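Local coordinates for imelysin-like protein (Psychrobacter arcticus, PDB 3PF0), which is of unknown function but belongs to the imelysin (peptidase M75) family and is a putative metalloendopeptidase, at residues T312-Q317 and Q330-D335; K72-L77 and S194-R199; L55-N60 and M283-L288. One frame throughout, in Å; residues are numbered along the deposited sequence.

Contact 1: T312-Q317 and Q330-D335; sequences TALLAQ and QQELYD
Leu314 reaches across to helix 327-351 and ends on its backbone: CD2 lies 3.5 Å from Leu333 N and 4.2 Å from Leu333 CB. Its other methyl, CD1, stands 3.5 Å from Glu332 OE2. The extended chain of the exposed Glu332 passes across the leucine at a slant, its CB near CD2 and its carboxylate near CD1. One residue on, Leu315 CD1 meets Leu333 CD2 at 3.8 Å. With CG anti to the backbone N (chi1 -165°), Leu315 brings this methyl nearer the other helix than its CB bond alone would. No hydrogen bond crosses here; leucines suit a seam held by van der Waals contact. The two helices form an antiparallel helical hairpin, helix 298-316 turning back through a short connection into helix 327-351, with their local axes 10.1 Å apart and 159° between directions. Were Leu314 cut back to an alanine, a gap would probably open against the Leu333 backbone and the Glu332 chain would lose an apolar neighbour. Farther out, Leu315 is packed by Ile272 and Leu276 of helix 268-283, while Leu333 rests on Ile246 of helix 225-250 and on Met318 in the connection.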
ATOM      1  N   THR A 312      10.270   4.998 -12.316  1.00 45.70           N
ATOM      2  CA  THR A 312       9.241   4.204 -12.997  1.00 44.86           C
ATOM      3  C   THR A 312       9.845   3.540 -14.262  1.00 48.57           C
ATOM      4  O   THR A 312       9.619   2.347 -14.493  1.00 47.22           O
ATOM      5  CB  THR A 312       8.008   5.083 -13.303  1.00 51.51           C
ATOM      6  OG1 THR A 312       7.537   5.652 -12.079  1.00 49.27           O
ATOM      7  CG2 THR A 312       6.866   4.303 -13.958  1.00 50.18           C
ATOM      8  N   ALA A 313      10.640   4.300 -15.040  1.00 45.93           N
ATOM      9  CA  ALA A 313      11.312   3.799 -16.242  1.00 46.39           C
ATOM     10  C   ALA A 313      12.358   2.729 -15.883  1.00 50.74           C
ATOM     11  O   ALA A 313      12.486   1.737 -16.602  1.00 51.25           O
ATOM     12  CB  ALA A 313      11.958   4.948 -17.003  1.00 48.42           C
ATOM     13  N   LEU A 314      13.075   2.909 -14.758  1.00 46.72           N
ATOM     14  CA  LEU A 314      14.066   1.934 -14.294  1.00 46.22           C
ATOM     15  C   LEU A 314      13.381   0.643 -13.817  1.00 46.62           C
ATOM     16  O   LEU A 314      13.845  -0.449 -14.130  1.00 45.43           O
ATOM     17  CB  LEU A 314      14.929   2.538 -13.171  1.00 46.75           C
ATOM     18  CG  LEU A 314      16.077   1.684 -12.626  1.00 51.64           C
ATOM     19  CD1 LEU A 314      17.230   1.588 -13.620  1.00 52.90           C
ATOM     20  CD2 LEU A 314      16.571   2.244 -11.323  1.00 53.66           C
ATOM     21  N   LEU A 315      12.256   0.775 -13.095  1.00 42.28           N
ATOM     22  CA  LEU A 315      11.508  -0.361 -12.578  1.00 40.40           C
ATOM     23  C   LEU A 315      10.918  -1.209 -13.714  1.00 45.75           C
ATOM     24  O   LEU A 315      10.940  -2.435 -13.618  1.00 44.49           O
ATOM     25  CB  LEU A 315      10.411   0.139 -11.637  1.00 39.11           C
ATOM     26  CG  LEU A 315       9.733  -0.881 -10.724  1.00 42.20           C
ATOM     27  CD1 LEU A 315      10.663  -1.344  -9.609  1.00 42.25           C
ATOM     28  CD2 LEU A 315       8.521  -0.281 -10.110  1.00 43.19           C
ATOM     29  N   ALA A 316      10.461  -0.557 -14.807  1.00 44.71           N
ATOM     30  CA  ALA A 316       9.846  -1.197 -15.976  1.00 45.48           C
ATOM     31  C   ALA A 316      10.797  -2.145 -16.735  1.00 50.10           C
ATOM     32  O   ALA A 316      10.320  -3.072 -17.395  1.00 50.26           O
ATOM     33  CB  ALA A 316       9.316  -0.136 -16.934  1.00 46.95           C
ATOM     34  N   GLN A 317      12.119  -1.915 -16.657  1.00 46.80           N
ATOM     35  CA  GLN A 317      13.093  -2.759 -17.364  1.00 47.40           C
ATOM     36  C   GLN A 317      13.670  -3.859 -16.438  1.00 49.27           C
ATOM     37  O   GLN A 317      14.505  -4.658 -16.868  1.00 49.81           O
ATOM     38  CB  GLN A 317      14.198  -1.911 -18.036  1.00 50.79           C
ATOM     39  CG  GLN A 317      15.101  -1.071 -17.115  1.00 74.97           C
ATOM     40  CD  GLN A 317      15.954  -0.052 -17.864  1.00 98.56           C
ATOM     41  OE1 GLN A 317      16.125   1.093 -17.428  1.00 94.12           O
ATOM     42  NE2 GLN A 317      16.516  -0.433 -19.008  1.00 91.94           N
ATOM     43  N   GLN A 330      19.461  -3.253  -8.655  1.00 49.15           N
ATOM     44  CA  GLN A 330      18.742  -3.170  -7.378  1.00 46.73           C
ATOM     45  C   GLN A 330      19.250  -1.961  -6.590  1.00 49.37           C
ATOM     46  O   GLN A 330      18.453  -1.266  -5.944  1.00 47.89           O
ATOM     47  CB  GLN A 330      18.918  -4.463  -6.566  1.00 47.28           C
ATOM     48  CG  GLN A 330      18.224  -5.692  -7.161  1.00 46.35           C
ATOM     49  CD  GLN A 330      18.607  -6.964  -6.432  1.00 60.48           C
ATOM     50  OE1 GLN A 330      19.663  -7.062  -5.796  1.00 57.00           O
ATOM     51  NE2 GLN A 330      17.763  -7.978  -6.518  1.00 47.89           N
ATOM     52  N   GLN A 331      20.577  -1.695  -6.683  1.00 46.26           N
ATOM     53  CA  GLN A 331      21.249  -0.558  -6.050  1.00 46.89           C
ATOM     54  C   GLN A 331      20.775   0.747  -6.695  1.00 51.25           C
ATOM     55  O   GLN A 331      20.519   1.715  -5.980  1.00 51.31           O
ATOM     56  CB  GLN A 331      22.785  -0.698  -6.140  1.00 49.90           C
ATOM     57  CG  GLN A 331      23.567   0.280  -5.244  1.00 61.03           C
ATOM     58  CD  GLN A 331      23.172   0.213  -3.781  1.00 75.99           C
ATOM     59  OE1 GLN A 331      23.245  -0.838  -3.137  1.00 71.95           O
ATOM     60  NE2 GLN A 331      22.725   1.334  -3.232  1.00 64.80           N
ATOM     61  N   GLU A 332      20.634   0.755  -8.041  1.00 47.46           N
ATOM     62  CA  GLU A 332      20.130   1.883  -8.831  1.00 46.96           C
ATOM     63  C   GLU A 332      18.703   2.248  -8.404  1.00 48.17           C
ATOM     64  O   GLU A 332      18.381   3.434  -8.263  1.00 47.18           O
ATOM     65  CB  GLU A 332      20.142   1.512 -10.313  1.00 48.90           C
ATOM     66  CG  GLU A 332      21.109   2.311 -11.158  1.00 62.94           C
ATOM     67  CD  GLU A 332      20.841   2.155 -12.640  1.00 81.08           C
ATOM     68  OE1 GLU A 332      21.076   1.049 -13.181  1.00 72.03           O
ATOM     69  OE2 GLU A 332      20.341   3.127 -13.252  1.00 77.08           O
ATOM     70  N   LEU A 333      17.850   1.220  -8.195  1.00 43.02           N
ATOM     71  CA  LEU A 333      16.469   1.398  -7.759  1.00 41.07           C
ATOM     72  C   LEU A 333      16.439   2.036  -6.373  1.00 45.27           C
ATOM     73  O   LEU A 333      15.683   2.990  -6.169  1.00 45.55           O
ATOM     74  CB  LEU A 333      15.684   0.067  -7.784  1.00 39.60           C
ATOM     75  CG  LEU A 333      14.227   0.109  -7.262  1.00 42.26           C
ATOM     76  CD1 LEU A 333      13.355   1.097  -8.057  1.00 43.09           C
ATOM     77  CD2 LEU A 333      13.603  -1.264  -7.282  1.00 42.00           C
ATOM     78  N   TYR A 334      17.287   1.545  -5.442  1.00 42.15           N
ATOM     79  CA  TYR A 334      17.388   2.090  -4.086  1.00 41.82           C
ATOM     80  C   TYR A 334      17.847   3.537  -4.131  1.00 45.57           C
ATOM     81  O   TYR A 334      17.258   4.366  -3.450  1.00 44.82           O
ATOM     82  CB  TYR A 334      18.333   1.256  -3.198  1.00 44.24           C
ATOM     83  CG  TYR A 334      18.530   1.867  -1.825  1.00 46.78           C
ATOM     84  CD1 TYR A 334      17.522   1.817  -0.867  1.00 47.24           C
ATOM     85  CD2 TYR A 334      19.700   2.550  -1.508  1.00 49.64           C
ATOM     86  CE1 TYR A 334      17.677   2.423   0.378  1.00 48.41           C
ATOM     87  CE2 TYR A 334      19.863   3.165  -0.268  1.00 51.20           C
ATOM     88  CZ  TYR A 334      18.849   3.098   0.672  1.00 56.20           C
ATOM     89  OH  TYR A 334      19.014   3.683   1.903  1.00 59.26           O
ATOM     90  N   ASP A 335      18.886   3.835  -4.932  1.00 44.43           N
ATOM     91  CA  ASP A 335      19.458   5.176  -5.110  1.00 46.18           C
ATOM     92  C   ASP A 335      18.409   6.167  -5.650  1.00 51.52           C
ATOM     93  O   ASP A 335      18.335   7.293  -5.151  1.00 51.96           O
ATOM     94  CB  ASP A 335      20.690   5.121  -6.026  1.00 49.08           C
ATOM     95  CG  ASP A 335      21.947   4.545  -5.377  1.00 62.43           C
ATOM     96  OD1 ASP A 335      21.948   4.348  -4.137  1.00 63.45           O
ATOM     97  OD2 ASP A 335      22.943   4.322  -6.107  1.00 69.68           O
TER

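Contact 2: K72-L77 and S194-R199; sequences KQSDLL and SALGTR
Leu196 and Gly197 of helix 183-214 meet Ser74 of helix 48-84. Just before them, Ser194 and Ala195 turn their CB bonds away from the other helix, and their small side chains touch Ala155 and Leu158 in loops. Leu196 then turns inward. Its CB lies 3.5 Å from Ser74 OG and its CG 3.6 Å from the same oxygen, so the hydroxyl, in the one of its two conformers described here, sits against the root of the leucine, while the branched end packs among Leu105 of helix 92-112 and Ile168 and Leu171 of helix 167-176. The leucine thus joins this helix pair to the apolar interior beside it.

Gly197 comes next, and its CA is 5.3 Å from that of Ser74. This is a close antiparallel helix pair, with local axes 8.5 Å apart at 158°, made possible by small residues on both sides: serine on one helix faces glycine on the other. A side chain on Gly197 would point toward the neighbouring helix, and its first carbon would fall tightly against Asp75 OD1. Ser74 CB already lies 4.0 Å from Gly197 CA, backbone practically against side chain.

In this conformer Ser74 holds OG anti to its backbone N (chi1 -166°), which puts the oxygen between the helices. Although OG comes within 3.2 Å of Gly197 N, the angle is poor for a hydrogen bond; the hydroxyl bonds instead to the carbonyl of Ser193, which gives this buried polar group a partner on the facing helix, at least in this conformer. Asp75, partly exposed, brings OD1 to 4.3 Å from Gly197 CA and forms a salt bridge with Lys201, one turn beyond Gly197 on helix 183-214. Arg199 reaches Ser125 by a hydrogen bond and Tyr128 by a cation-pi contact.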
ATOM      1  N   LYS A  72     -13.447  -3.097  -3.139  1.00 29.63           N
ATOM      2  CA  LYS A  72     -14.036  -3.596  -4.391  1.00 30.71           C
ATOM      3  C   LYS A  72     -13.256  -4.844  -4.892  1.00 34.96           C
ATOM      4  O   LYS A  72     -13.866  -5.867  -5.211  1.00 34.66           O
ATOM      5  CB  LYS A  72     -14.009  -2.457  -5.430  1.00 34.40           C
ATOM      6  CG  LYS A  72     -14.480  -2.777  -6.847  1.00 50.29           C
ATOM      7  CD  LYS A  72     -14.248  -1.546  -7.725  1.00 60.68           C
ATOM      8  CE  LYS A  72     -14.446  -1.778  -9.202  1.00 74.78           C
ATOM      9  NZ  LYS A  72     -14.454  -0.497  -9.963  1.00 83.23           N
ATOM     10  N   GLN A  73     -11.918  -4.761  -4.899  1.00 30.44           N
ATOM     11  CA  GLN A  73     -11.033  -5.837  -5.339  1.00 30.46           C
ATOM     12  C   GLN A  73     -11.092  -7.051  -4.405  1.00 34.07           C
ATOM     13  O   GLN A  73     -10.972  -8.180  -4.891  1.00 33.90           O
ATOM     14  CB  GLN A  73      -9.588  -5.338  -5.496  1.00 31.37           C
ATOM     15  CG  GLN A  73      -9.385  -4.259  -6.571  1.00 34.93           C
ATOM     16  CD  GLN A  73     -10.198  -4.414  -7.840  1.00 50.68           C
ATOM     17  OE1 GLN A  73     -10.419  -5.513  -8.370  1.00 43.77           O
ATOM     18  NE2 GLN A  73     -10.634  -3.296  -8.374  1.00 46.17           N
ATOM     19  N   SER A  74     -11.278  -6.817  -3.082  1.00 30.04           N
ATOM     20  CA  SER A  74     -11.408  -7.875  -2.081  0.50 29.67           C
ATOM     21  C   SER A  74     -12.744  -8.589  -2.286  1.00 33.38           C
ATOM     22  O   SER A  74     -12.811  -9.811  -2.182  1.00 34.29           O
ATOM     23  CB  SER A  74     -11.300  -7.300  -0.670  0.50 33.28           C
ATOM     24  OG  SER A  74     -11.108  -8.332   0.284  0.50 43.85           O
ATOM     25  N   ASP A  75     -13.809  -7.814  -2.608  1.00 29.11           N
ATOM     26  CA  ASP A  75     -15.148  -8.349  -2.908  1.00 29.76           C
ATOM     27  C   ASP A  75     -15.096  -9.210  -4.175  1.00 32.44           C
ATOM     28  O   ASP A  75     -15.691 -10.286  -4.197  1.00 31.90           O
ATOM     29  CB  ASP A  75     -16.179  -7.220  -3.117  1.00 32.36           C
ATOM     30  CG  ASP A  75     -16.674  -6.530  -1.857  1.00 41.81           C
ATOM     31  OD1 ASP A  75     -16.268  -6.952  -0.747  1.00 41.72           O
ATOM     32  OD2 ASP A  75     -17.430  -5.543  -1.982  1.00 46.96           O
ATOM     33  N   LEU A  76     -14.391  -8.740  -5.228  1.00 29.06           N
ATOM     34  CA  LEU A  76     -14.282  -9.528  -6.459  1.00 30.65           C
ATOM     35  C   LEU A  76     -13.488 -10.821  -6.200  1.00 33.51           C
ATOM     36  O   LEU A  76     -13.874 -11.866  -6.730  1.00 34.25           O
ATOM     37  CB  LEU A  76     -13.696  -8.737  -7.649  1.00 31.43           C
ATOM     38  CG  LEU A  76     -13.517  -9.529  -8.999  1.00 37.90           C
ATOM     39  CD1 LEU A  76     -14.818 -10.222  -9.462  1.00 38.35           C
ATOM     40  CD2 LEU A  76     -12.956  -8.650 -10.083  1.00 41.35           C
ATOM     41  N   LEU A  77     -12.436 -10.770  -5.346  1.00 28.26           N
ATOM     42  CA  LEU A  77     -11.666 -11.964  -5.003  1.00 27.10           C
ATOM     43  C   LEU A  77     -12.564 -12.953  -4.270  1.00 31.32           C
ATOM     44  O   LEU A  77     -12.579 -14.130  -4.629  1.00 30.42           O
ATOM     45  CB  LEU A  77     -10.405 -11.635  -4.161  1.00 26.52           C
ATOM     46  CG  LEU A  77      -9.489 -12.837  -3.783  1.00 30.26           C
ATOM     47  CD1 LEU A  77      -8.941 -13.568  -5.034  1.00 30.06           C
ATOM     48  CD2 LEU A  77      -8.358 -12.408  -2.867  1.00 28.41           C
ATOM     49  N   SER A 194     -13.289 -12.469   2.611  1.00 27.93           N
ATOM     50  CA  SER A 194     -14.500 -11.913   3.232  1.00 27.26           C
ATOM     51  C   SER A 194     -14.147 -11.056   4.458  1.00 33.11           C
ATOM     52  O   SER A 194     -14.675  -9.948   4.594  1.00 32.86           O
ATOM     53  CB  SER A 194     -15.459 -13.025   3.643  1.00 30.05           C
ATOM     54  OG  SER A 194     -16.561 -12.534   4.395  1.00 37.95           O
ATOM     55  N   ALA A 195     -13.256 -11.564   5.349  1.00 30.69           N
ATOM     56  CA  ALA A 195     -12.831 -10.817   6.536  1.00 30.59           C
ATOM     57  C   ALA A 195     -12.096  -9.551   6.113  1.00 33.89           C
ATOM     58  O   ALA A 195     -12.304  -8.499   6.710  1.00 33.63           O
ATOM     59  CB  ALA A 195     -11.949 -11.680   7.429  1.00 31.57           C
ATOM     60  N   LEU A 196     -11.295  -9.644   5.032  1.00 31.13           N
ATOM     61  CA  LEU A 196     -10.553  -8.520   4.466  1.00 31.30           C
ATOM     62  C   LEU A 196     -11.525  -7.460   3.926  1.00 35.49           C
ATOM     63  O   LEU A 196     -11.382  -6.289   4.269  1.00 36.39           O
ATOM     64  CB  LEU A 196      -9.609  -9.020   3.370  1.00 31.22           C
ATOM     65  CG  LEU A 196      -8.595  -8.047   2.802  1.00 35.95           C
ATOM     66  CD1 LEU A 196      -7.822  -7.363   3.896  1.00 36.28           C
ATOM     67  CD2 LEU A 196      -7.627  -8.785   1.912  1.00 38.09           C
ATOM     68  N   GLY A 197     -12.530  -7.895   3.167  1.00 31.38           N
ATOM     69  CA  GLY A 197     -13.583  -7.031   2.632  1.00 31.96           C
ATOM     70  C   GLY A 197     -14.289  -6.211   3.694  1.00 36.58           C
ATOM     71  O   GLY A 197     -14.431  -4.993   3.547  1.00 36.73           O
ATOM     72  N   THR A 198     -14.659  -6.862   4.811  1.00 33.07           N
ATOM     73  CA  THR A 198     -15.329  -6.228   5.954  1.00 32.84           C
ATOM     74  C   THR A 198     -14.443  -5.127   6.568  1.00 36.28           C
ATOM     75  O   THR A 198     -14.942  -4.045   6.853  1.00 35.66           O
ATOM     76  CB  THR A 198     -15.702  -7.287   7.005  1.00 39.08           C
ATOM     77  OG1 THR A 198     -16.584  -8.237   6.410  1.00 38.93           O
ATOM     78  CG2 THR A 198     -16.357  -6.682   8.261  1.00 37.97           C
ATOM     79  N   ARG A 199     -13.139  -5.402   6.757  1.00 32.54           N
ATOM     80  CA  ARG A 199     -12.204  -4.444   7.353  1.00 31.91           C
ATOM     81  C   ARG A 199     -11.996  -3.226   6.451  1.00 35.66           C
ATOM     82  O   ARG A 199     -11.981  -2.103   6.947  1.00 35.18           O
ATOM     83  CB  ARG A 199     -10.855  -5.113   7.667  1.00 29.77           C
ATOM     84  CG  ARG A 199     -10.927  -6.059   8.855  1.00 37.53           C
ATOM     85  CD  ARG A 199      -9.605  -6.774   9.091  1.00 35.98           C
ATOM     86  NE  ARG A 199      -9.720  -7.746  10.183  1.00 36.21           N
ATOM     87  CZ  ARG A 199      -9.580  -7.451  11.472  1.00 45.72           C
ATOM     88  NH1 ARG A 199      -9.293  -6.209  11.851  1.00 36.41           N
ATOM     89  NH2 ARG A 199      -9.705  -8.395  12.392  1.00 33.24           N
TER

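Contact 3: L55-N60 and M283-L288; sequences LTHVAN and MTDPVL
His57 crosses to the start of helix 286-292, where Asp285 and Val287 receive its imidazole at the edge and on one face. CB points toward that helix, and with chi1 at 148° the ring reaches across to Asp285. Along one side of the ring, CD2 comes within 3.5 Å of Asp285 OD2 and 4.1 Å of Val287 CB. Along the other, ND1 bonds to Asp61 one turn along its own helix, and CE1 lies 3.7 Å from Asp285 OD1. Over one face the valine methyl Val287 CG2 makes a CH-pi contact, 4.0 Å from the centroid of the His57 ring and almost on the normal. At the tip, NE2 donates to Asp285 OD2 at 2.8 Å, meeting the syn side of the carboxylate 27° out of its plane, with the N-H...O angle at 145°. Both ring nitrogens are thus hydrogen-bonded, which fixes the rotation of the imidazole. Asp285 is also spoken for: its OD1 accepts a weak capping bond of 3.4 Å from Val287 N. Asp285 stands at the N-cap of helix 286-292, and its histidine-carboxylate hydrogen bond ties that cap to helix 48-84.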
ATOM      1  N   LEU A  55      -6.955  19.656   1.092  1.00 41.59           N
ATOM      2  CA  LEU A  55      -7.190  18.542   2.023  1.00 40.81           C
ATOM      3  C   LEU A  55      -8.543  17.854   1.752  1.00 44.74           C
ATOM      4  O   LEU A  55      -8.628  16.636   1.864  1.00 43.19           O
ATOM      5  CB  LEU A  55      -7.111  19.012   3.490  1.00 41.36           C
ATOM      6  CG  LEU A  55      -5.726  19.450   4.015  1.00 46.01           C
ATOM      7  CD1 LEU A  55      -5.865  20.256   5.280  1.00 46.53           C
ATOM      8  CD2 LEU A  55      -4.787  18.254   4.244  1.00 46.40           C
ATOM      9  N   THR A  56      -9.575  18.622   1.351  1.00 42.70           N
ATOM     10  CA  THR A  56     -10.899  18.091   0.988  1.00 41.87           C
ATOM     11  C   THR A  56     -10.765  17.277  -0.310  1.00 45.27           C
ATOM     12  O   THR A  56     -11.364  16.205  -0.425  1.00 44.04           O
ATOM     13  CB  THR A  56     -11.925  19.234   0.876  1.00 46.59           C
ATOM     14  OG1 THR A  56     -11.983  19.915   2.130  1.00 46.33           O
ATOM     15  CG2 THR A  56     -13.317  18.749   0.505  1.00 43.63           C
ATOM     16  N   HIS A  57      -9.949  17.774  -1.260  1.00 42.20           N
ATOM     17  CA  HIS A  57      -9.691  17.119  -2.541  1.00 41.71           C
ATOM     18  C   HIS A  57      -8.887  15.804  -2.317  1.00 44.82           C
ATOM     19  O   HIS A  57      -9.152  14.805  -2.988  1.00 44.66           O
ATOM     20  CB  HIS A  57      -8.976  18.104  -3.496  1.00 43.54           C
ATOM     21  CG  HIS A  57      -8.024  17.469  -4.456  1.00 46.53           C
ATOM     22  ND1 HIS A  57      -8.459  16.921  -5.643  1.00 48.21           N
ATOM     23  CD2 HIS A  57      -6.682  17.325  -4.372  1.00 47.62           C
ATOM     24  CE1 HIS A  57      -7.379  16.445  -6.235  1.00 47.01           C
ATOM     25  NE2 HIS A  57      -6.286  16.669  -5.508  1.00 47.16           N
ATOM     26  N   VAL A  58      -7.947  15.802  -1.359  1.00 40.22           N
ATOM     27  CA  VAL A  58      -7.116  14.637  -1.035  1.00 38.87           C
ATOM     28  C   VAL A  58      -8.004  13.517  -0.459  1.00 41.10           C
ATOM     29  O   VAL A  58      -7.862  12.354  -0.850  1.00 38.99           O
ATOM     30  CB  VAL A  58      -5.958  15.052  -0.080  1.00 43.02           C
ATOM     31  CG1 VAL A  58      -5.424  13.876   0.737  1.00 41.57           C
ATOM     32  CG2 VAL A  58      -4.836  15.735  -0.858  1.00 43.41           C
ATOM     33  N   ALA A  59      -8.943  13.880   0.427  1.00 38.15           N
ATOM     34  CA  ALA A  59      -9.871  12.932   1.038  1.00 37.07           C
ATOM     35  C   ALA A  59     -10.822  12.337  -0.012  1.00 40.61           C
ATOM     36  O   ALA A  59     -10.896  11.118  -0.146  1.00 39.58           O
ATOM     37  CB  ALA A  59     -10.663  13.616   2.150  1.00 38.10           C
ATOM     38  N   ASN A  60     -11.473  13.196  -0.802  1.00 37.84           N
ATOM     39  CA  ASN A  60     -12.468  12.800  -1.790  1.00 37.98           C
ATOM     40  C   ASN A  60     -11.904  12.155  -3.054  1.00 42.92           C
ATOM     41  O   ASN A  60     -12.556  11.256  -3.585  1.00 42.07           O
ATOM     42  CB  ASN A  60     -13.332  14.011  -2.188  1.00 37.18           C
ATOM     43  CG  ASN A  60     -14.261  14.474  -1.090  1.00 54.53           C
ATOM     44  OD1 ASN A  60     -14.707  13.690  -0.241  1.00 43.32           O
ATOM     45  ND2 ASN A  60     -14.608  15.756  -1.105  1.00 49.04           N
HETATM   46  N   MSE A 283       2.144  13.785  -6.347  1.00 47.61           N
HETATM   47  CA  MSE A 283       3.192  14.775  -6.634  1.00 49.46           C
HETATM   48  C   MSE A 283       2.939  15.595  -7.904  1.00 54.34           C
HETATM   49  O   MSE A 283       3.374  16.746  -7.951  1.00 55.43           O
HETATM   50  CB  MSE A 283       4.580  14.116  -6.747  1.00 52.42           C
HETATM   51  CG  MSE A 283       5.099  13.511  -5.439  1.00 59.69           C
HETATM   52 SE   MSE A 283       4.848  14.648  -3.884  0.75 69.42          SE
HETATM   53  CE  MSE A 283       5.198  13.345  -2.495  1.00 64.96           C
ATOM     54  N   THR A 284       2.289  15.008  -8.938  1.00 50.11           N
ATOM     55  CA  THR A 284       2.015  15.696 -10.214  1.00 50.89           C
ATOM     56  C   THR A 284       0.558  16.213 -10.267  1.00 53.85           C
ATOM     57  O   THR A 284       0.097  16.666 -11.324  1.00 54.81           O
ATOM     58  CB  THR A 284       2.338  14.800 -11.431  1.00 59.59           C
ATOM     59  OG1 THR A 284       1.420  13.705 -11.484  1.00 58.83           O
ATOM     60  CG2 THR A 284       3.793  14.305 -11.444  1.00 58.76           C
ATOM     61  N   ASP A 285      -0.147  16.156  -9.119  1.00 47.35           N
ATOM     62  CA  ASP A 285      -1.517  16.620  -8.956  1.00 45.99           C
ATOM     63  C   ASP A 285      -1.580  18.129  -9.263  1.00 50.06           C
ATOM     64  O   ASP A 285      -0.841  18.895  -8.641  1.00 50.32           O
ATOM     65  CB  ASP A 285      -2.003  16.297  -7.527  1.00 46.58           C
ATOM     66  CG  ASP A 285      -3.335  16.882  -7.083  1.00 55.02           C
ATOM     67  OD1 ASP A 285      -4.193  17.161  -7.958  1.00 55.03           O
ATOM     68  OD2 ASP A 285      -3.540  17.011  -5.860  1.00 60.62           O
ATOM     69  N   PRO A 286      -2.414  18.552 -10.251  1.00 46.01           N
ATOM     70  CA  PRO A 286      -2.496  19.986 -10.605  1.00 47.48           C
ATOM     71  C   PRO A 286      -2.828  20.922  -9.438  1.00 51.09           C
ATOM     72  O   PRO A 286      -2.345  22.053  -9.426  1.00 52.07           O
ATOM     73  CB  PRO A 286      -3.622  20.039 -11.649  1.00 49.60           C
ATOM     74  CG  PRO A 286      -3.710  18.676 -12.194  1.00 52.93           C
ATOM     75  CD  PRO A 286      -3.320  17.740 -11.090  1.00 46.59           C
ATOM     76  N   VAL A 287      -3.650  20.462  -8.470  1.00 46.09           N
ATOM     77  CA  VAL A 287      -4.054  21.238  -7.292  1.00 46.16           C
ATOM     78  C   VAL A 287      -2.811  21.544  -6.435  1.00 50.97           C
ATOM     79  O   VAL A 287      -2.666  22.668  -5.956  1.00 51.99           O
ATOM     80  CB  VAL A 287      -5.175  20.515  -6.485  1.00 48.61           C
ATOM     81  CG1 VAL A 287      -5.645  21.349  -5.291  1.00 48.70           C
ATOM     82  CG2 VAL A 287      -6.362  20.180  -7.386  1.00 48.33           C
ATOM     83  N   LEU A 288      -1.898  20.568  -6.290  1.00 46.89           N
ATOM     84  CA  LEU A 288      -0.678  20.743  -5.511  1.00 46.80           C
ATOM     85  C   LEU A 288       0.374  21.551  -6.275  1.00 53.65           C
ATOM     86  O   LEU A 288       1.045  22.379  -5.654  1.00 53.93           O
ATOM     87  CB  LEU A 288      -0.092  19.386  -5.068  1.00 44.72           C
ATOM     88  CG  LEU A 288       1.220  19.434  -4.271  1.00 48.88           C
ATOM     89  CD1 LEU A 288       1.067  20.236  -2.979  1.00 48.88           C
ATOM     90  CD2 LEU A 288       1.765  18.030  -4.026  1.00 50.72           C
TER

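Contacts 2 and 3 share helix 48-84: its earlier turns meet the start of helix 286-292, its later turns helix 183-214, with the two centres 27 Å apart and nearest atoms about 14 Å apart. Contact 3 links parts of the chain more than 220 residues apart, and contact 2 closes within that span. Contact 1 follows in sequence, since helix 286-292 leads into helix 298-316; its centre also lies 27 Å from that of contact 3, though nearest atoms come within about 9 Å. Contacts 1 and 2 are on opposite sides of the chain's centre, their own centres 32 Å apart. No two of the three contacts touch.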